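Local coordinates for protein molybdopterin adenylyltransferase (Helicobacter pylori, PDB 4XCW) that probably catalyses the adenylylation of molybdopterin with ATP, a step of molybdenum cofactor biosynthesis, at residues G9-S14 with E47-E52; L71-G76 with I132-K137; G76-A81 with S119-G124. All coordinates share one frame; numbering follows the deposited sequence. Where two conformers were deposited one is given.

Contact 1. Residues G9-S14 with E47-E52; sequences GVLSAS and EIVADE
Residues L11 to A13 pair with E47 to V49 as two neighbouring parallel strands of the central sheet. They are the C-terminal ends of the two strands in a beta-alpha-beta unit: strand 6-13, helix 25-37, strand 42-49. Strand 42-49 is the outermost of the sheet on this side within the chain. Four backbone bonds make the ladder. E47 N donates to V10 O at 3.0 Å, and E47 O receives S12 N at 2.9 Å. V49 N then donates to S12 O at 2.7 Å, nearly straight at 172°. The ladder runs one residue past strand 6-13, since S14 N donates to V49 O at 2.8 Å. L11, A13, E47 and V49 share the face covered by helix 53-66. L11 was modelled in two conformers. In the one given, CG is anti to the backbone N (chi1 -174°), and the side chains of L11 and V49 cross obliquely, CD1 against CG2; how closely they fit is doubtful. The carboxylate of E47 turns to this helix as well, where S59 and K62 hold its two oxygens. On the other face lie S12 and I48. I48 CG2 comes to 3.8 Å from S12 O. Past the strand, D51 is the centre of an inverse gamma turn, and E52 takes the N-cap position of helix 53-66. The carboxylate of D51 swings back to the first strand. D51 OD1 lies 3.7 Å from A13 CB. A water lies within bonding distance of both residues, 2.8 Å from A13 O and 3.1 Å from D51 OD1.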
loop_
_atom_site.group_PDB
_atom_site.type_symbol
_atom_site.label_atom_id
_atom_site.label_comp_id
_atom_site.label_asym_id
_atom_site.label_seq_id
_atom_site.Cartn_x
_atom_site.Cartn_y
_atom_site.Cartn_z
ATOM N N GLY B 9 -21.899 -10.475 -7.690
ATOM C CA GLY B 9 -22.474 -9.940 -6.468
ATOM C C GLY B 9 -22.369 -8.428 -6.432
ATOM O O GLY B 9 -21.343 -7.857 -6.798
ATOM N N VAL B 10 -23.445 -7.773 -6.010
ATOM C CA VAL B 10 -23.441 -6.323 -5.847
ATOM C C VAL B 10 -23.943 -6.019 -4.445
ATOM O O VAL B 10 -25.116 -6.223 -4.139
ATOM C CB VAL B 10 -24.316 -5.620 -6.891
ATOM C CG1 VAL B 10 -24.191 -4.093 -6.769
ATOM C CG2 VAL B 10 -23.932 -6.077 -8.287
ATOM N N LEU B 11 -23.047 -5.537 -3.595
ATOM C CA LEU B 11 -23.364 -5.292 -2.201
ATOM C C LEU B 11 -23.363 -3.802 -1.875
ATOM O O LEU B 11 -22.316 -3.167 -1.892
ATOM C CB LEU B 11 -22.366 -6.024 -1.306
ATOM C CG LEU B 11 -22.685 -5.968 0.183
ATOM C CD1 LEU B 11 -24.094 -6.463 0.372
ATOM C CD2 LEU B 11 -21.705 -6.810 0.982
ATOM N N SER B 12 -24.535 -3.250 -1.577
ATOM C CA SER B 12 -24.618 -1.856 -1.153
ATOM C C SER B 12 -24.627 -1.774 0.364
ATOM O O SER B 12 -25.535 -2.290 1.012
ATOM C CB SER B 12 -25.865 -1.179 -1.725
ATOM O OG SER B 12 -26.010 0.127 -1.188
ATOM N N ALA B 13 -23.600 -1.144 0.927
ATOM C CA ALA B 13 -23.517 -0.939 2.366
ATOM C C ALA B 13 -24.137 0.400 2.700
ATOM O O ALA B 13 -23.651 1.440 2.255
ATOM C CB ALA B 13 -22.076 -0.996 2.844
ATOM N N SER B 14 -25.209 0.377 3.482
ATOM C CA SER B 14 -25.974 1.592 3.744
ATOM C C SER B 14 -26.883 1.449 4.957
ATOM O O SER B 14 -27.531 0.420 5.134
ATOM C CB SER B 14 -26.806 1.958 2.513
ATOM O OG SER B 14 -27.688 3.035 2.787
ATOM N N GLU B 47 -27.748 -6.965 -2.914
ATOM C CA GLU B 47 -28.218 -6.877 -1.539
ATOM C C GLU B 47 -27.847 -5.537 -0.930
ATOM O O GLU B 47 -26.744 -5.037 -1.146
ATOM C CB GLU B 47 -27.631 -8.001 -0.683
ATOM C CG GLU B 47 -28.271 -9.354 -0.890
ATOM C CD GLU B 47 -27.854 -10.357 0.167
ATOM O OE1 GLU B 47 -28.346 -11.504 0.116
ATOM O OE2 GLU B 47 -27.041 -9.999 1.046
ATOM N N ILE B 48 -28.776 -4.965 -0.177
ATOM C CA ILE B 48 -28.502 -3.784 0.624
ATOM C C ILE B 48 -28.263 -4.234 2.056
ATOM O O ILE B 48 -29.102 -4.909 2.645
ATOM C CB ILE B 48 -29.662 -2.770 0.586
ATOM C CG1 ILE B 48 -30.065 -2.473 -0.857
ATOM C CG2 ILE B 48 -29.278 -1.488 1.316
ATOM C CD1 ILE B 48 -31.157 -1.423 -0.984
ATOM N N VAL B 49 -27.117 -3.865 2.609
ATOM C CA VAL B 49 -26.745 -4.302 3.949
ATOM C C VAL B 49 -26.349 -3.111 4.823
ATOM O O VAL B 49 -25.670 -2.193 4.363
ATOM C CB VAL B 49 -25.593 -5.332 3.881
ATOM C CG1 VAL B 49 -25.072 -5.677 5.267
ATOM C CG2 VAL B 49 -26.076 -6.585 3.182
ATOM N N ALA B 50 -26.798 -3.122 6.076
ATOM C CA ALA B 50 -26.459 -2.063 7.024
ATOM C C ALA B 50 -24.951 -1.987 7.270
ATOM O O ALA B 50 -24.222 -2.951 7.034
ATOM C CB ALA B 50 -27.198 -2.276 8.335
ATOM N N ASP B 51 -24.487 -0.833 7.742
ATOM C CA ASP B 51 -23.067 -0.638 8.029
ATOM C C ASP B 51 -22.641 -1.376 9.293
ATOM O O ASP B 51 -22.072 -0.774 10.206
ATOM C CB ASP B 51 -22.744 0.851 8.182
ATOM C CG ASP B 51 -22.619 1.559 6.854
ATOM O OD1 ASP B 51 -21.934 1.026 5.955
ATOM O OD2 ASP B 51 -23.197 2.656 6.711
ATOM N N GLU B 52 -22.940 -2.671 9.350
ATOM C CA GLU B 52 -22.527 -3.512 10.469
ATOM C C GLU B 52 -21.554 -4.546 9.937
ATOM O O GLU B 52 -21.861 -5.250 8.973
ATOM C CB GLU B 52 -23.726 -4.192 11.138
ATOM C CG GLU B 52 -24.852 -3.257 11.528
ATOM C CD GLU B 52 -24.499 -2.372 12.709
ATOM O OE1 GLU B 52 -23.530 -2.691 13.427
ATOM O OE2 GLU B 52 -25.196 -1.356 12.919
HETATM O O HOH W 1 -22.179 3.261 3.763
#

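Contact 2. Residues L71-G76 with I132-K137; sequences LVVTTG and INLPGK
The hydroxyl of T74 sits between its backbone N and carbonyl carbon (chi1 63°), while CG of N133 is anti to its own carbonyl carbon (chi1 -48°). These torsions set the two polar groups side by side, pointing the same way. N133 ND2 donates to T74 OG1 at 2.9 Å, with the hydroxyl oxygen tilted 19° out of the amide plane. T74 OG1 donates to a water at 2.7 Å, so this oxygen both accepts and donates. N133 ND2 has a second partner, T90 OG1, and OD1 takes the backbone N-H of S122, which fixes the amide's rotation. The strands 71-75 and 129-134 that carry these residues are parallel neighbours in the middle of the sheet of this alpha/beta domain. I132 N donates to V72 O, T74 N to I132 O, and L134 N to T74 O. On the face opposite T74 and N133, CD1 of L134 packs on CB of V73 at 3.7 Å, and I30 of helix 25-37 touches both side chains. L71 and I132 cross at their ends, CD1 to CD1, at 4.1 Å. At the end of strand 71-75, T75 OG1 donates to P135 O at 2.7 Å, the carbonyl being approached well off its axis. This partner belongs to the loop at P135 and G136 before helix 138-148. The glycine-rich loop begins at G76. A second water joins G76 to L134, accepting from G76 N at 2.9 Å and donating to L134 O at 2.7 Å. The first water also donates to L134 O, at 3.0 Å, and it bonds G76 O as well.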
loop_
_atom_site.group_PDB
_atom_site.type_symbol
_atom_site.label_atom_id
_atom_site.label_comp_id
_atom_site.label_asym_id
_atom_site.label_seq_id
_atom_site.Cartn_x
_atom_site.Cartn_y
_atom_site.Cartn_z
ATOM N N LEU B 71 -17.299 -12.554 -9.358
ATOM C CA LEU B 71 -16.949 -11.178 -9.031
ATOM C C LEU B 71 -17.969 -10.617 -8.063
ATOM O O LEU B 71 -19.172 -10.723 -8.288
ATOM C CB LEU B 71 -16.899 -10.310 -10.290
ATOM C CG LEU B 71 -16.694 -8.813 -10.073
ATOM C CD1 LEU B 71 -15.278 -8.520 -9.599
ATOM C CD2 LEU B 71 -17.005 -8.046 -11.355
ATOM N N VAL B 72 -17.485 -10.028 -6.977
ATOM C CA VAL B 72 -18.358 -9.383 -6.012
ATOM C C VAL B 72 -17.865 -7.959 -5.815
ATOM O O VAL B 72 -16.688 -7.738 -5.536
ATOM C CB VAL B 72 -18.384 -10.135 -4.665
ATOM C CG1 VAL B 72 -19.243 -9.380 -3.652
ATOM C CG2 VAL B 72 -18.893 -11.556 -4.856
ATOM N N VAL B 73 -18.742 -6.984 -6.001
ATOM C CA VAL B 73 -18.326 -5.603 -5.806
ATOM C C VAL B 73 -19.186 -4.942 -4.744
ATOM O O VAL B 73 -20.375 -5.223 -4.627
ATOM C CB VAL B 73 -18.393 -4.780 -7.115
ATOM C CG1 VAL B 73 -17.453 -5.362 -8.168
ATOM C CG2 VAL B 73 -19.822 -4.707 -7.652
ATOM N N THR B 74 -18.570 -4.065 -3.959
ATOM C CA THR B 74 -19.302 -3.326 -2.947
ATOM C C THR B 74 -19.356 -1.856 -3.311
ATOM O O THR B 74 -18.515 -1.363 -4.061
ATOM C CB THR B 74 -18.652 -3.454 -1.552
ATOM O OG1 THR B 74 -17.347 -2.875 -1.591
ATOM C CG2 THR B 74 -18.540 -4.904 -1.126
ATOM N N THR B 75 -20.347 -1.153 -2.768
ATOM C CA THR B 75 -20.400 0.288 -2.885
ATOM C C THR B 75 -20.751 0.859 -1.520
ATOM O O THR B 75 -21.596 0.316 -0.805
ATOM C CB THR B 75 -21.418 0.754 -3.960
ATOM O OG1 THR B 75 -21.469 2.183 -3.993
ATOM C CG2 THR B 75 -22.813 0.214 -3.678
ATOM N N GLY B 76 -20.065 1.932 -1.143
ATOM C CA GLY B 76 -20.303 2.580 0.133
ATOM C C GLY B 76 -19.350 2.170 1.242
ATOM O O GLY B 76 -18.758 1.087 1.211
ATOM N N ILE B 132 -14.072 -6.621 -4.941
ATOM C CA ILE B 132 -13.524 -5.272 -5.080
ATOM C C ILE B 132 -14.467 -4.263 -4.457
ATOM O O ILE B 132 -15.668 -4.305 -4.723
ATOM C CB ILE B 132 -13.320 -4.888 -6.548
ATOM C CG1 ILE B 132 -12.570 -5.989 -7.297
ATOM C CG2 ILE B 132 -12.581 -3.556 -6.660
ATOM C CD1 ILE B 132 -12.449 -5.711 -8.776
ATOM N N ASN B 133 -13.927 -3.348 -3.652
ATOM C CA ASN B 133 -14.700 -2.218 -3.128
ATOM C C ASN B 133 -14.732 -1.065 -4.129
ATOM O O ASN B 133 -13.681 -0.570 -4.512
ATOM C CB ASN B 133 -14.109 -1.694 -1.820
ATOM C CG ASN B 133 -13.803 -2.791 -0.819
ATOM O OD1 ASN B 133 -12.756 -2.766 -0.169
ATOM N ND2 ASN B 133 -14.724 -3.739 -0.663
ATOM N N LEU B 134 -15.925 -0.629 -4.530
ATOM C CA LEU B 134 -16.073 0.458 -5.502
ATOM C C LEU B 134 -16.488 1.750 -4.792
ATOM O O LEU B 134 -16.815 1.709 -3.611
ATOM C CB LEU B 134 -17.110 0.081 -6.564
ATOM C CG LEU B 134 -16.824 -1.160 -7.399
ATOM C CD1 LEU B 134 -17.932 -1.348 -8.434
ATOM C CD2 LEU B 134 -15.445 -1.052 -8.051
ATOM N N PRO B 135 -16.474 2.903 -5.500
ATOM C CA PRO B 135 -16.919 4.137 -4.844
ATOM C C PRO B 135 -18.428 4.167 -4.641
ATOM O O PRO B 135 -19.106 3.174 -4.914
ATOM C CB PRO B 135 -16.492 5.246 -5.827
ATOM C CG PRO B 135 -15.481 4.610 -6.720
ATOM C CD PRO B 135 -15.899 3.179 -6.827
ATOM N N GLY B 136 -18.938 5.305 -4.180
ATOM C CA GLY B 136 -20.353 5.451 -3.894
ATOM C C GLY B 136 -21.166 6.127 -4.987
ATOM O O GLY B 136 -22.355 5.848 -5.146
ATOM N N LYS B 137 -20.535 7.015 -5.748
ATOM C CA LYS B 137 -21.262 7.809 -6.736
ATOM C C LYS B 137 -21.150 7.193 -8.127
ATOM O O LYS B 137 -20.076 6.732 -8.516
ATOM C CB LYS B 137 -20.747 9.250 -6.736
ATOM C CG LYS B 137 -21.164 10.031 -5.497
ATOM C CD LYS B 137 -20.160 11.106 -5.107
ATOM C CE LYS B 137 -20.143 12.250 -6.100
ATOM N NZ LYS B 137 -19.373 13.409 -5.569
HETATM O O HOH W 2 -17.373 -0.175 -1.323
HETATM O O HOH W 3 -17.454 3.257 -1.432
#

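Contact 3. Residues G76-A81 with S119-G124; sequences GGTGPA and SRQSAG
The glycine-rich GGTG loop (G76 to G79), between strand 71-75 and helix 86-93, meets the turn before strand 123-126 here, with T78 and G79 lying against S119 to Q121. One direct hydrogen bond joins them: R120 N donates to T78 O at 2.8 Å and 169°. The side chain of T78 points toward the turn. Its CB and OG1 cross over the aliphatic part of Q121, with OG1 3.5 Å from Q121 CG. A water completes this corner, bonded to T78 OG1 at 2.7 Å, to S119 OG at 2.9 Å and to Q121 OE1 at 3.0 Å; it donates to the last. S119 OG also accepts Q121 N at 3.2 Å, which makes an ST turn. The other end of the Q121 amide, NE2, is held by the backbone O of N133. R120 bends at chi3 (40°) and turns its guanidinium edge toward G79 O, with a second water in that plane between NE and the carbonyl. This water accepts from R120 NE at 2.9 Å and donates to G79 O at 2.7 Å. The far nitrogens of R120 go elsewhere: NH2 to E88, and NH1 to the backbone O of M97 of the second subunit. A glycine-rich loop of this sequence is typical of the molybdopterin-binding fold of the MogA family, and probably borders the pterin site, as in relatives.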
loop_
_atom_site.group_PDB
_atom_site.type_symbol
_atom_site.label_atom_id
_atom_site.label_comp_id
_atom_site.label_asym_id
_atom_site.label_seq_id
_atom_site.Cartn_x
_atom_site.Cartn_y
_atom_site.Cartn_z
ATOM N N GLY B 76 -20.065 1.932 -1.143
ATOM C CA GLY B 76 -20.303 2.580 0.133
ATOM C C GLY B 76 -19.350 2.170 1.242
ATOM O O GLY B 76 -18.758 1.087 1.211
ATOM N N GLY B 77 -19.196 3.062 2.218
ATOM C CA GLY B 77 -18.532 2.751 3.474
ATOM C C GLY B 77 -17.050 2.462 3.399
ATOM O O GLY B 77 -16.572 1.518 4.027
ATOM N N THR B 78 -16.307 3.280 2.658
ATOM C CA THR B 78 -14.885 3.010 2.456
ATOM C C THR B 78 -13.956 4.192 2.759
ATOM O O THR B 78 -12.811 4.209 2.314
ATOM C CB THR B 78 -14.619 2.557 1.016
ATOM O OG1 THR B 78 -15.194 3.499 0.102
ATOM C CG2 THR B 78 -15.228 1.180 0.772
ATOM N N GLY B 79 -14.444 5.162 3.523
ATOM C CA GLY B 79 -13.632 6.305 3.908
ATOM C C GLY B 79 -13.080 6.170 5.315
ATOM O O GLY B 79 -13.056 5.069 5.878
ATOM N N PRO B 80 -12.615 7.288 5.892
ATOM C CA PRO B 80 -12.022 7.293 7.235
ATOM C C PRO B 80 -13.034 7.368 8.368
ATOM O O PRO B 80 -12.636 7.297 9.532
ATOM C CB PRO B 80 -11.158 8.554 7.226
ATOM C CG PRO B 80 -11.861 9.468 6.282
ATOM C CD PRO B 80 -12.458 8.585 5.212
ATOM N N ALA B 81 -14.315 7.517 8.040
ATOM C CA ALA B 81 -15.334 7.738 9.063
ATOM C C ALA B 81 -15.649 6.467 9.852
ATOM O O ALA B 81 -15.389 5.355 9.395
ATOM C CB ALA B 81 -16.601 8.296 8.437
ATOM N N SER B 119 -9.401 7.244 0.727
ATOM C CA SER B 119 -10.152 6.025 0.440
ATOM C C SER B 119 -9.428 4.762 0.886
ATOM O O SER B 119 -8.227 4.603 0.648
ATOM C CB SER B 119 -10.464 5.931 -1.050
ATOM O OG SER B 119 -11.144 4.726 -1.342
ATOM N N ARG B 120 -10.173 3.860 1.523
ATOM C CA ARG B 120 -9.638 2.571 1.927
ATOM C C ARG B 120 -10.176 1.431 1.062
ATOM O O ARG B 120 -10.071 0.270 1.454
ATOM C CB ARG B 120 -9.962 2.301 3.401
ATOM C CG ARG B 120 -9.150 3.166 4.363
ATOM C CD ARG B 120 -9.751 3.180 5.768
ATOM N NE ARG B 120 -10.254 1.872 6.180
ATOM C CZ ARG B 120 -9.495 0.880 6.633
ATOM N NH1 ARG B 120 -8.184 1.028 6.728
ATOM N NH2 ARG B 120 -10.052 -0.272 6.983
ATOM N N GLN B 121 -10.742 1.759 -0.100
ATOM C CA GLN B 121 -11.224 0.737 -1.041
ATOM C C GLN B 121 -10.121 -0.246 -1.348
ATOM O O GLN B 121 -8.997 0.153 -1.636
ATOM C CB GLN B 121 -11.714 1.352 -2.353
ATOM C CG GLN B 121 -13.018 2.115 -2.259
ATOM C CD GLN B 121 -13.245 3.007 -3.462
ATOM O OE1 GLN B 121 -13.620 4.172 -3.315
ATOM N NE2 GLN B 121 -13.024 2.468 -4.663
ATOM N N SER B 122 -10.447 -1.532 -1.300
ATOM C CA SER B 122 -9.458 -2.574 -1.539
ATOM C C SER B 122 -10.028 -3.680 -2.414
ATOM O O SER B 122 -11.160 -3.590 -2.889
ATOM C CB SER B 122 -8.976 -3.160 -0.213
ATOM O OG SER B 122 -10.070 -3.674 0.528
ATOM N N ALA B 123 -9.238 -4.724 -2.617
ATOM C CA ALA B 123 -9.702 -5.890 -3.350
ATOM C C ALA B 123 -8.961 -7.110 -2.850
ATOM O O ALA B 123 -7.839 -7.004 -2.359
ATOM C CB ALA B 123 -9.507 -5.713 -4.835
ATOM N N GLY B 124 -9.602 -8.269 -2.950
ATOM C CA GLY B 124 -8.987 -9.497 -2.490
ATOM C C GLY B 124 -9.657 -10.725 -3.066
ATOM O O GLY B 124 -10.679 -10.632 -3.749
HETATM O O HOH W 4 -13.856 5.655 -0.719
HETATM O O HOH W 5 -13.049 2.404 5.516
#

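All three contacts lie in one mixed sheet or at the C-terminal ends of its parallel strands. Contacts 1 and 2 are about 10 Å apart, centre to centre. Their strands 6-13 and 71-75 are neighbours, joined by backbone bonds of G9 with L71 and V73. Contact 1 closes before the other two open. Contact 3, centre to centre about 9 Å from contact 2 and 13 Å from contact 1, falls between the two segments of contact 2 along the chain. The two share G76. Neighbouring strands 129-134 and 123-126, and bonds of N133 with S122 and Q121, also join them. The glycine-rich loop, the probable pterin-binding element, lies beside an interface with the second subunit.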